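Local coordinates for BRO1 protein (Saccharomyces cerevisiae, PDB 1ZB1) that helps sort cargo into intralumenal vesicles of the multivesicular body and recruits the deubiquitinase DOA4 to endosomes, the chain here being its Bro1 domain, at residues S215-H226 with V248-S259; A64-N72 with I132-N140. One frame throughout, in Å; residues are numbered along the deposited sequence.

Contact 1. Residues S215-H226 with V248-S259; sequences SRATCNLFQKCH and VTCKLHFYKSLS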
loop_
_atom_site.group_PDB
_atom_site.type_symbol
_atom_site.label_atom_id
_atom_site.label_comp_id
_atom_site.label_asym_id
_atom_site.label_seq_id
_atom_site.Cartn_x
_atom_site.Cartn_y
_atom_site.Cartn_z
ATOM N N SER A 215 -15.880 9.575 -2.035
ATOM C CA SER A 215 -15.138 9.943 -3.229
ATOM C C SER A 215 -14.205 11.095 -2.915
ATOM O O SER A 215 -13.078 11.131 -3.397
ATOM C CB SER A 215 -16.094 10.350 -4.354
ATOM O OG SER A 215 -16.773 9.222 -4.872
ATOM N N ARG A 216 -14.667 12.035 -2.099
ATOM C CA ARG A 216 -13.831 13.168 -1.748
ATOM C C ARG A 216 -12.602 12.678 -1.001
ATOM O O ARG A 216 -11.496 13.172 -1.219
ATOM C CB ARG A 216 -14.591 14.171 -0.880
ATOM C CG ARG A 216 -13.792 15.435 -0.618
ATOM C CD ARG A 216 -13.466 16.146 -1.930
ATOM N NE ARG A 216 -12.330 17.057 -1.816
ATOM C CZ ARG A 216 -12.284 18.110 -1.006
ATOM N NH1 ARG A 216 -13.318 18.398 -0.223
ATOM N NH2 ARG A 216 -11.200 18.875 -0.979
ATOM N N ALA A 217 -12.796 11.702 -0.123
ATOM C CA ALA A 217 -11.683 11.158 0.643
ATOM C C ALA A 217 -10.671 10.489 -0.292
ATOM O O ALA A 217 -9.461 10.621 -0.098
ATOM C CB ALA A 217 -12.197 10.161 1.686
ATOM N N THR A 218 -11.164 9.782 -1.306
ATOM C CA THR A 218 -10.287 9.111 -2.270
ATOM C C THR A 218 -9.404 10.152 -2.953
ATOM O O THR A 218 -8.195 9.954 -3.130
ATOM C CB THR A 218 -11.100 8.356 -3.337
ATOM O OG1 THR A 218 -11.974 7.418 -2.694
ATOM C CG2 THR A 218 -10.170 7.596 -4.284
ATOM N N CYS A 219 -10.018 11.272 -3.321
ATOM C CA CYS A 219 -9.305 12.367 -3.960
ATOM C C CYS A 219 -8.213 12.892 -3.033
ATOM O O CYS A 219 -7.053 12.998 -3.432
ATOM C CB CYS A 219 -10.277 13.503 -4.309
ATOM S SG CYS A 219 -9.452 15.071 -4.674
ATOM N N ASN A 220 -8.578 13.208 -1.794
ATOM C CA ASN A 220 -7.606 13.732 -0.836
ATOM C C ASN A 220 -6.422 12.780 -0.633
ATOM O O ASN A 220 -5.280 13.216 -0.516
ATOM C CB ASN A 220 -8.268 14.026 0.517
ATOM C CG ASN A 220 -9.327 15.125 0.432
ATOM O OD1 ASN A 220 -9.268 16.002 -0.435
ATOM N ND2 ASN A 220 -10.289 15.089 1.347
ATOM N N LEU A 221 -6.700 11.482 -0.585
ATOM C CA LEU A 221 -5.647 10.490 -0.407
ATOM C C LEU A 221 -4.660 10.486 -1.582
ATOM O O LEU A 221 -3.442 10.459 -1.384
ATOM C CB LEU A 221 -6.271 9.104 -0.227
ATOM C CG LEU A 221 -6.484 8.571 1.199
ATOM C CD1 LEU A 221 -6.434 9.692 2.223
ATOM C CD2 LEU A 221 -7.810 7.824 1.257
ATOM N N PHE A 222 -5.172 10.503 -2.807
ATOM C CA PHE A 222 -4.277 10.519 -3.958
ATOM C C PHE A 222 -3.553 11.868 -4.035
ATOM O O PHE A 222 -2.470 11.966 -4.605
ATOM C CB PHE A 222 -5.052 10.215 -5.244
ATOM C CG PHE A 222 -5.270 8.741 -5.472
ATOM C CD1 PHE A 222 -4.195 7.908 -5.789
ATOM C CD2 PHE A 222 -6.537 8.178 -5.336
ATOM C CE1 PHE A 222 -4.379 6.532 -5.965
ATOM C CE2 PHE A 222 -6.735 6.806 -5.508
ATOM C CZ PHE A 222 -5.652 5.980 -5.824
ATOM N N GLN A 223 -4.151 12.893 -3.432
ATOM C CA GLN A 223 -3.556 14.231 -3.393
ATOM C C GLN A 223 -2.224 14.150 -2.630
ATOM O O GLN A 223 -1.268 14.851 -2.951
ATOM C CB GLN A 223 -4.514 15.198 -2.683
ATOM C CG GLN A 223 -4.041 16.645 -2.579
ATOM C CD GLN A 223 -3.896 17.318 -3.928
ATOM O OE1 GLN A 223 -2.861 17.201 -4.585
ATOM N NE2 GLN A 223 -4.942 18.016 -4.356
ATOM N N LYS A 224 -2.174 13.288 -1.618
ATOM C CA LYS A 224 -0.963 13.099 -0.816
ATOM C C LYS A 224 0.179 12.532 -1.655
ATOM O O LYS A 224 1.325 12.965 -1.530
ATOM C CB LYS A 224 -1.222 12.138 0.347
ATOM C CG LYS A 224 -2.094 12.663 1.469
ATOM C CD LYS A 224 -2.183 11.599 2.565
ATOM C CE LYS A 224 -3.052 12.034 3.738
ATOM N NZ LYS A 224 -3.179 10.924 4.737
ATOM N N CYS A 225 -0.141 11.544 -2.488
ATOM C CA CYS A 225 0.841 10.902 -3.356
ATOM C C CYS A 225 1.286 11.894 -4.426
ATOM O O CYS A 225 2.467 11.974 -4.775
ATOM C CB CYS A 225 0.230 9.663 -4.024
ATOM S SG CYS A 225 -0.404 8.398 -2.872
ATOM N N HIS A 226 0.319 12.641 -4.946
ATOM C CA HIS A 226 0.578 13.653 -5.958
ATOM C C HIS A 226 1.594 14.652 -5.409
ATOM O O HIS A 226 2.605 14.932 -6.048
ATOM C CB HIS A 226 -0.724 14.388 -6.302
ATOM C CG HIS A 226 -0.538 15.548 -7.229
ATOM N ND1 HIS A 226 -0.556 15.418 -8.600
ATOM C CD2 HIS A 226 -0.300 16.858 -6.979
ATOM C CE1 HIS A 226 -0.339 16.596 -9.156
ATOM N NE2 HIS A 226 -0.181 17.488 -8.193
ATOM N N VAL A 248 -1.796 8.856 -10.783
ATOM C CA VAL A 248 -2.169 9.417 -9.493
ATOM C C VAL A 248 -2.859 10.762 -9.733
ATOM O O VAL A 248 -3.885 11.074 -9.120
ATOM C CB VAL A 248 -0.918 9.611 -8.595
ATOM C CG1 VAL A 248 -1.242 10.533 -7.427
ATOM C CG2 VAL A 248 -0.443 8.255 -8.071
ATOM N N THR A 249 -2.299 11.554 -10.640
ATOM C CA THR A 249 -2.869 12.857 -10.958
ATOM C C THR A 249 -4.256 12.709 -11.586
ATOM O O THR A 249 -5.171 13.465 -11.272
ATOM C CB THR A 249 -1.953 13.644 -11.921
ATOM O OG1 THR A 249 -0.693 13.883 -11.280
ATOM C CG2 THR A 249 -2.589 14.978 -12.295
ATOM N N CYS A 250 -4.409 11.733 -12.467
ATOM C CA CYS A 250 -5.693 11.507 -13.111
ATOM C C CYS A 250 -6.744 11.153 -12.050
ATOM O O CYS A 250 -7.828 11.750 -12.003
ATOM C CB CYS A 250 -5.576 10.374 -14.129
ATOM S SG CYS A 250 -7.077 10.092 -15.097
ATOM N N LYS A 251 -6.408 10.193 -11.192
ATOM C CA LYS A 251 -7.320 9.760 -10.139
ATOM C C LYS A 251 -7.750 10.882 -9.197
ATOM O O LYS A 251 -8.926 10.968 -8.833
ATOM C CB LYS A 251 -6.705 8.602 -9.332
ATOM C CG LYS A 251 -6.649 7.272 -10.092
ATOM C CD LYS A 251 -6.239 6.103 -9.191
ATOM C CE LYS A 251 -6.340 4.763 -9.930
ATOM N NZ LYS A 251 -5.909 3.598 -9.096
ATOM N N LEU A 252 -6.826 11.755 -8.813
ATOM C CA LEU A 252 -7.200 12.833 -7.903
ATOM C C LEU A 252 -8.270 13.741 -8.515
ATOM O O LEU A 252 -9.238 14.093 -7.843
ATOM C CB LEU A 252 -5.968 13.635 -7.476
ATOM C CG LEU A 252 -5.391 14.794 -8.277
ATOM C CD1 LEU A 252 -6.254 16.038 -8.099
ATOM C CD2 LEU A 252 -3.977 15.078 -7.762
ATOM N N HIS A 253 -8.110 14.113 -9.784
ATOM C CA HIS A 253 -9.114 14.951 -10.436
ATOM C C HIS A 253 -10.390 14.154 -10.697
ATOM O O HIS A 253 -11.493 14.659 -10.504
ATOM C CB HIS A 253 -8.596 15.502 -11.769
ATOM C CG HIS A 253 -7.535 16.544 -11.621
ATOM N ND1 HIS A 253 -7.756 17.743 -10.978
ATOM C CD2 HIS A 253 -6.245 16.567 -12.031
ATOM C CE1 HIS A 253 -6.647 18.460 -10.998
ATOM N NE2 HIS A 253 -5.715 17.770 -11.631
ATOM N N PHE A 254 -10.243 12.907 -11.132
ATOM C CA PHE A 254 -11.412 12.080 -11.424
ATOM C C PHE A 254 -12.315 11.851 -10.215
ATOM O O PHE A 254 -13.544 11.906 -10.329
ATOM C CB PHE A 254 -11.001 10.720 -11.979
ATOM C CG PHE A 254 -12.168 9.835 -12.311
ATOM C CD1 PHE A 254 -12.975 10.114 -13.407
ATOM C CD2 PHE A 254 -12.483 8.743 -11.507
ATOM C CE1 PHE A 254 -14.082 9.320 -13.701
ATOM C CE2 PHE A 254 -13.586 7.941 -11.790
ATOM C CZ PHE A 254 -14.389 8.230 -12.891
ATOM N N TYR A 255 -11.720 11.577 -9.059
ATOM C CA TYR A 255 -12.530 11.342 -7.878
ATOM C C TYR A 255 -13.107 12.636 -7.322
ATOM O O TYR A 255 -14.177 12.634 -6.715
ATOM C CB TYR A 255 -11.725 10.539 -6.846
ATOM C CG TYR A 255 -11.674 9.080 -7.254
ATOM C CD1 TYR A 255 -12.845 8.322 -7.309
ATOM C CD2 TYR A 255 -10.487 8.480 -7.679
ATOM C CE1 TYR A 255 -12.840 7.010 -7.784
ATOM C CE2 TYR A 255 -10.474 7.165 -8.155
ATOM C CZ TYR A 255 -11.654 6.440 -8.207
ATOM O OH TYR A 255 -11.664 5.152 -8.701
ATOM N N LYS A 256 -12.421 13.747 -7.555
ATOM C CA LYS A 256 -12.944 15.032 -7.111
ATOM C C LYS A 256 -14.202 15.293 -7.953
ATOM O O LYS A 256 -15.215 15.783 -7.450
ATOM C CB LYS A 256 -11.921 16.142 -7.349
ATOM C CG LYS A 256 -12.456 17.531 -7.065
ATOM C CD LYS A 256 -11.746 18.185 -5.897
ATOM C CE LYS A 256 -10.270 18.418 -6.191
ATOM N NZ LYS A 256 -9.616 19.157 -5.074
ATOM N N SER A 257 -14.127 14.949 -9.235
ATOM C CA SER A 257 -15.248 15.120 -10.155
ATOM C C SER A 257 -16.426 14.247 -9.731
ATOM O O SER A 257 -17.568 14.709 -9.681
ATOM C CB SER A 257 -14.836 14.737 -11.581
ATOM O OG SER A 257 -15.964 14.709 -12.448
ATOM N N LEU A 258 -16.134 12.985 -9.433
ATOM C CA LEU A 258 -17.157 12.031 -9.022
ATOM C C LEU A 258 -17.857 12.506 -7.755
ATOM O O LEU A 258 -19.062 12.307 -7.583
ATOM C CB LEU A 258 -16.525 10.658 -8.778
ATOM C CG LEU A 258 -17.474 9.463 -8.848
ATOM C CD1 LEU A 258 -17.978 9.318 -10.280
ATOM C CD2 LEU A 258 -16.753 8.191 -8.410
ATOM N N SER A 259 -17.090 13.136 -6.872
ATOM C CA SER A 259 -17.617 13.647 -5.612
ATOM C C SER A 259 -18.618 14.780 -5.848
ATOM O O SER A 259 -19.705 14.799 -5.266
ATOM C CB SER A 259 -16.470 14.154 -4.740
ATOM O OG SER A 259 -16.956 14.627 -3.503
#
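L252 pushes into the hole formed by C219, F222, Q223 and H226, a knob-into-hole fit between two antiparallel helices of the Bro1 domain. Its CG stands in the cleft between its own backbone N and carbonyl carbon (chi1 86°), and CD2 ends over one face of the H226 imidazole, 3.5 Å from CG of H226. OG1 of T249 lies at the edge of the ring, in its plane, 3.1 Å from ND1 of H226, with which it shares a hydrogen bond. The bond is bent (137°) and either atom may donate. T249 OG1 also hydrogen-bonds O of K245. Methyl and bond together probably limit the turning of the ring.

Packing is tight along the buried side. CD of K251 lies over a face of the F222 ring, 3.8 Å from its centroid. CG2 of T218 lies over the Y255 ring, also 3.8 Å from the centroid. These are two CH-pi contacts. The axes approach to 7.7 Å, and the small S215 and S259 meet CB to CB at 3.8 Å.

The other side is looser and partly exposed. R216 and K256 bring like charges to 4.4 Å between NH2 of R216 and NZ of K256.

The buried polar ends of K251 and Y255 both turn to E192 of helix 176-198, by salt bridge and hydrogen bond respectively. NZ of K251 also hydrogen-bonds O of Y9. Helix 176-198 also packs on T218 and C225. Helices 275-290 and 303-322 lie against helix 242-269, touching K256 and L258 respectively.

Contact 2. Residues A64-N72 with I132-N140; sequences APSSLSEQN and IFTQIAREN
I132 is the knob of a knobs-into-holes contact between two antiparallel helices in the helical Bro1 domain. Its side chain enters the hole made by P65, L68, S69 and N72, near the start of helix 65-86. The two branches divide the work. CG2 of I132 points at the backbone and rests 3.4 Å from O of P65, with CB of S69 close by. CG1 is anti to the carbonyl carbon (chi1 -66°) and sends CD1 further out. There CD1 of I132 lies 3.6 Å from CD2 of L68. The two side chains meet at about a right angle. CD1 also touches ND2 of N72. ND2 of N72 donates at 2.9 Å to O of L68, nearly straight at 162°. It arrives above the carbonyl plane, while N of N72 reaches the same oxygen from the opposite face. ND2 also bonds O of A59, which helps to fix the amide beside the I132 methyl.

F133 comes next. Its CB points away, yet the ring end returns toward OG of S69 and only grazes it. The ring also touches N151 and K154 of helix 146-165.

One turn on, I136 continues the apolar seam. CG1 of I136 packs on CB of P65 at 3.8 Å, while CD1 reaches past it to S66 and S69.

E139 closes the contact at the solvent side, in the last turn of helix 118-139. Its extended chain crosses the P65 ring at about a right angle and lays the carboxylate along CB, CG and CD. First-turn amide N-H groups lack i-4 partners, and a water serves one here. It accepts from N of S66 and donates to OE1 of E139, each at 2.8 Å.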
loop_
_atom_site.group_PDB
_atom_site.type_symbol
_atom_site.label_atom_id
_atom_site.label_comp_id
_atom_site.label_asym_id
_atom_site.label_seq_id
_atom_site.Cartn_x
_atom_site.Cartn_y
_atom_site.Cartn_z
ATOM N N ALA A 64 3.137 -19.408 -3.662
ATOM C CA ALA A 64 2.025 -18.539 -4.039
ATOM C C ALA A 64 1.934 -17.434 -2.982
ATOM O O ALA A 64 2.359 -17.624 -1.847
ATOM C CB ALA A 64 0.720 -19.339 -4.101
ATOM N N PRO A 65 1.358 -16.275 -3.338
ATOM C CA PRO A 65 1.229 -15.139 -2.415
ATOM C C PRO A 65 0.853 -15.381 -0.952
ATOM O O PRO A 65 1.598 -14.973 -0.056
ATOM C CB PRO A 65 0.241 -14.227 -3.131
ATOM C CG PRO A 65 0.610 -14.435 -4.570
ATOM C CD PRO A 65 0.752 -15.955 -4.644
ATOM N N SER A 66 -0.282 -16.027 -0.685
ATOM C CA SER A 66 -0.662 -16.247 0.710
ATOM C C SER A 66 0.312 -17.140 1.468
ATOM O O SER A 66 0.606 -16.888 2.643
ATOM C CB SER A 66 -2.082 -16.805 0.807
ATOM O OG SER A 66 -3.019 -15.779 0.507
ATOM N N SER A 67 0.826 -18.163 0.793
ATOM C CA SER A 67 1.781 -19.082 1.397
ATOM C C SER A 67 3.136 -18.378 1.584
ATOM O O SER A 67 3.805 -18.558 2.604
ATOM C CB SER A 67 1.937 -20.325 0.509
ATOM O OG SER A 67 2.740 -21.319 1.130
ATOM N N LEU A 68 3.531 -17.577 0.596
ATOM C CA LEU A 68 4.790 -16.823 0.657
ATOM C C LEU A 68 4.728 -15.837 1.832
ATOM O O LEU A 68 5.701 -15.664 2.566
ATOM C CB LEU A 68 5.002 -16.051 -0.654
ATOM C CG LEU A 68 6.320 -15.270 -0.778
ATOM C CD1 LEU A 68 7.501 -16.246 -0.833
ATOM C CD2 LEU A 68 6.289 -14.422 -2.040
ATOM N N SER A 69 3.570 -15.204 2.000
ATOM C CA SER A 69 3.331 -14.250 3.090
ATOM C C SER A 69 3.524 -14.945 4.442
ATOM O O SER A 69 4.216 -14.445 5.342
ATOM C CB SER A 69 1.901 -13.702 2.975
ATOM O OG SER A 69 1.551 -12.897 4.086
ATOM N N GLU A 70 2.901 -16.109 4.580
ATOM C CA GLU A 70 3.009 -16.900 5.801
ATOM C C GLU A 70 4.472 -17.163 6.173
ATOM O O GLU A 70 4.853 -17.011 7.338
ATOM C CB GLU A 70 2.284 -18.239 5.616
ATOM C CG GLU A 70 2.280 -19.136 6.845
ATOM C CD GLU A 70 1.830 -20.555 6.516
ATOM O OE1 GLU A 70 1.042 -20.713 5.559
ATOM O OE2 GLU A 70 2.257 -21.507 7.211
ATOM N N GLN A 71 5.287 -17.574 5.196
ATOM C CA GLN A 71 6.701 -17.861 5.473
ATOM C C GLN A 71 7.420 -16.618 5.992
ATOM O O GLN A 71 8.232 -16.694 6.916
ATOM C CB GLN A 71 7.424 -18.362 4.212
ATOM C CG GLN A 71 6.723 -19.494 3.470
ATOM C CD GLN A 71 6.266 -20.622 4.375
ATOM O OE1 GLN A 71 5.111 -21.040 4.315
ATOM N NE2 GLN A 71 7.165 -21.130 5.209
ATOM N N ASN A 72 7.127 -15.473 5.383
ATOM C CA ASN A 72 7.752 -14.218 5.794
ATOM C C ASN A 72 7.325 -13.754 7.186
ATOM O O ASN A 72 8.156 -13.263 7.951
ATOM C CB ASN A 72 7.467 -13.136 4.756
ATOM C CG ASN A 72 8.428 -13.199 3.583
ATOM O OD1 ASN A 72 9.531 -12.647 3.645
ATOM N ND2 ASN A 72 8.025 -13.894 2.513
ATOM N N ILE A 132 3.854 -8.184 -0.472
ATOM C CA ILE A 132 3.084 -9.408 -0.653
ATOM C C ILE A 132 1.600 -9.183 -0.332
ATOM O O ILE A 132 0.728 -9.769 -0.972
ATOM C CB ILE A 132 3.675 -10.559 0.193
ATOM C CG1 ILE A 132 5.075 -10.905 -0.338
ATOM C CG2 ILE A 132 2.775 -11.797 0.105
ATOM C CD1 ILE A 132 5.853 -11.881 0.523
ATOM N N PHE A 133 1.302 -8.331 0.644
ATOM C CA PHE A 133 -0.097 -8.054 0.946
ATOM C C PHE A 133 -0.755 -7.401 -0.281
ATOM O O PHE A 133 -1.914 -7.676 -0.575
ATOM C CB PHE A 133 -0.244 -7.131 2.167
ATOM C CG PHE A 133 -0.206 -7.851 3.495
ATOM C CD1 PHE A 133 -1.075 -8.920 3.759
ATOM C CD2 PHE A 133 0.670 -7.439 4.497
ATOM C CE1 PHE A 133 -1.072 -9.559 4.996
ATOM C CE2 PHE A 133 0.684 -8.074 5.750
ATOM C CZ PHE A 133 -0.189 -9.136 5.999
ATOM N N THR A 134 -0.029 -6.544 -1.002
ATOM C CA THR A 134 -0.620 -5.923 -2.190
ATOM C C THR A 134 -0.778 -6.952 -3.311
ATOM O O THR A 134 -1.679 -6.833 -4.149
ATOM C CB THR A 134 0.207 -4.705 -2.716
ATOM O OG1 THR A 134 1.435 -5.154 -3.309
ATOM C CG2 THR A 134 0.515 -3.738 -1.570
ATOM N N GLN A 135 0.077 -7.971 -3.328
ATOM C CA GLN A 135 -0.029 -9.006 -4.357
ATOM C C GLN A 135 -1.235 -9.905 -4.078
ATOM O O GLN A 135 -1.900 -10.374 -5.007
ATOM C CB GLN A 135 1.256 -9.835 -4.420
ATOM C CG GLN A 135 2.489 -9.000 -4.782
ATOM C CD GLN A 135 3.767 -9.815 -4.836
ATOM O OE1 GLN A 135 3.989 -10.699 -4.012
ATOM N NE2 GLN A 135 4.630 -9.501 -5.800
ATOM N N ILE A 136 -1.525 -10.133 -2.800
ATOM C CA ILE A 136 -2.670 -10.955 -2.432
ATOM C C ILE A 136 -3.932 -10.189 -2.842
ATOM O O ILE A 136 -4.869 -10.772 -3.384
ATOM C CB ILE A 136 -2.684 -11.255 -0.900
ATOM C CG1 ILE A 136 -1.477 -12.131 -0.530
ATOM C CG2 ILE A 136 -3.984 -11.979 -0.512
ATOM C CD1 ILE A 136 -1.302 -12.367 0.979
ATOM N N ALA A 137 -3.937 -8.877 -2.606
ATOM C CA ALA A 137 -5.076 -8.035 -2.961
ATOM C C ALA A 137 -5.303 -8.064 -4.468
ATOM O O ALA A 137 -6.442 -8.141 -4.928
ATOM C CB ALA A 137 -4.840 -6.594 -2.503
ATOM N N ARG A 138 -4.217 -8.003 -5.231
ATOM C CA ARG A 138 -4.311 -8.022 -6.688
ATOM C C ARG A 138 -4.918 -9.336 -7.164
ATOM O O ARG A 138 -5.803 -9.354 -8.020
ATOM C CB ARG A 138 -2.923 -7.853 -7.312
ATOM C CG ARG A 138 -2.935 -7.761 -8.827
ATOM C CD ARG A 138 -1.527 -7.673 -9.387
ATOM N NE ARG A 138 -1.516 -7.320 -10.806
ATOM C CZ ARG A 138 -1.793 -6.108 -11.284
ATOM N NH1 ARG A 138 -2.107 -5.121 -10.456
ATOM N NH2 ARG A 138 -1.751 -5.881 -12.592
ATOM N N GLU A 139 -4.431 -10.430 -6.589
ATOM C CA GLU A 139 -4.875 -11.773 -6.930
ATOM C C GLU A 139 -6.341 -12.042 -6.586
ATOM O O GLU A 139 -7.002 -12.824 -7.268
ATOM C CB GLU A 139 -3.973 -12.795 -6.225
ATOM C CG GLU A 139 -4.113 -14.227 -6.702
ATOM C CD GLU A 139 -3.070 -15.145 -6.083
ATOM O OE1 GLU A 139 -3.051 -15.269 -4.838
ATOM O OE2 GLU A 139 -2.268 -15.740 -6.840
ATOM N N ASN A 140 -6.850 -11.397 -5.540
ATOM C CA ASN A 140 -8.239 -11.591 -5.120
ATOM C C ASN A 140 -9.146 -10.438 -5.535
ATOM O O ASN A 140 -10.239 -10.281 -4.993
ATOM C CB ASN A 140 -8.315 -11.758 -3.599
ATOM C CG ASN A 140 -7.554 -12.975 -3.101
ATOM O OD1 ASN A 140 -7.312 -13.120 -1.902
ATOM N ND2 ASN A 140 -7.181 -13.861 -4.018
HETATM O O HOH W 1 -2.267 -16.637 -2.535
#

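In the fold
Contacts 1 and 2 are two separate helix pairings in one elongated, mostly helical Bro1 domain. Their centres lie 27 Å apart, and their nearest atoms are about 10 Å apart, so they do not touch. Along the chain they follow in series, contact 2 first. Both pairs run antiparallel at the same angle, 161°, but the axes are closer in contact 1. Each joins two successive helices; in contact 2 the connection between them carries the two-stranded sheet, in contact 1 it has no strand. The domain may be involved in binding SNF7. Both contacts belong to its helical body.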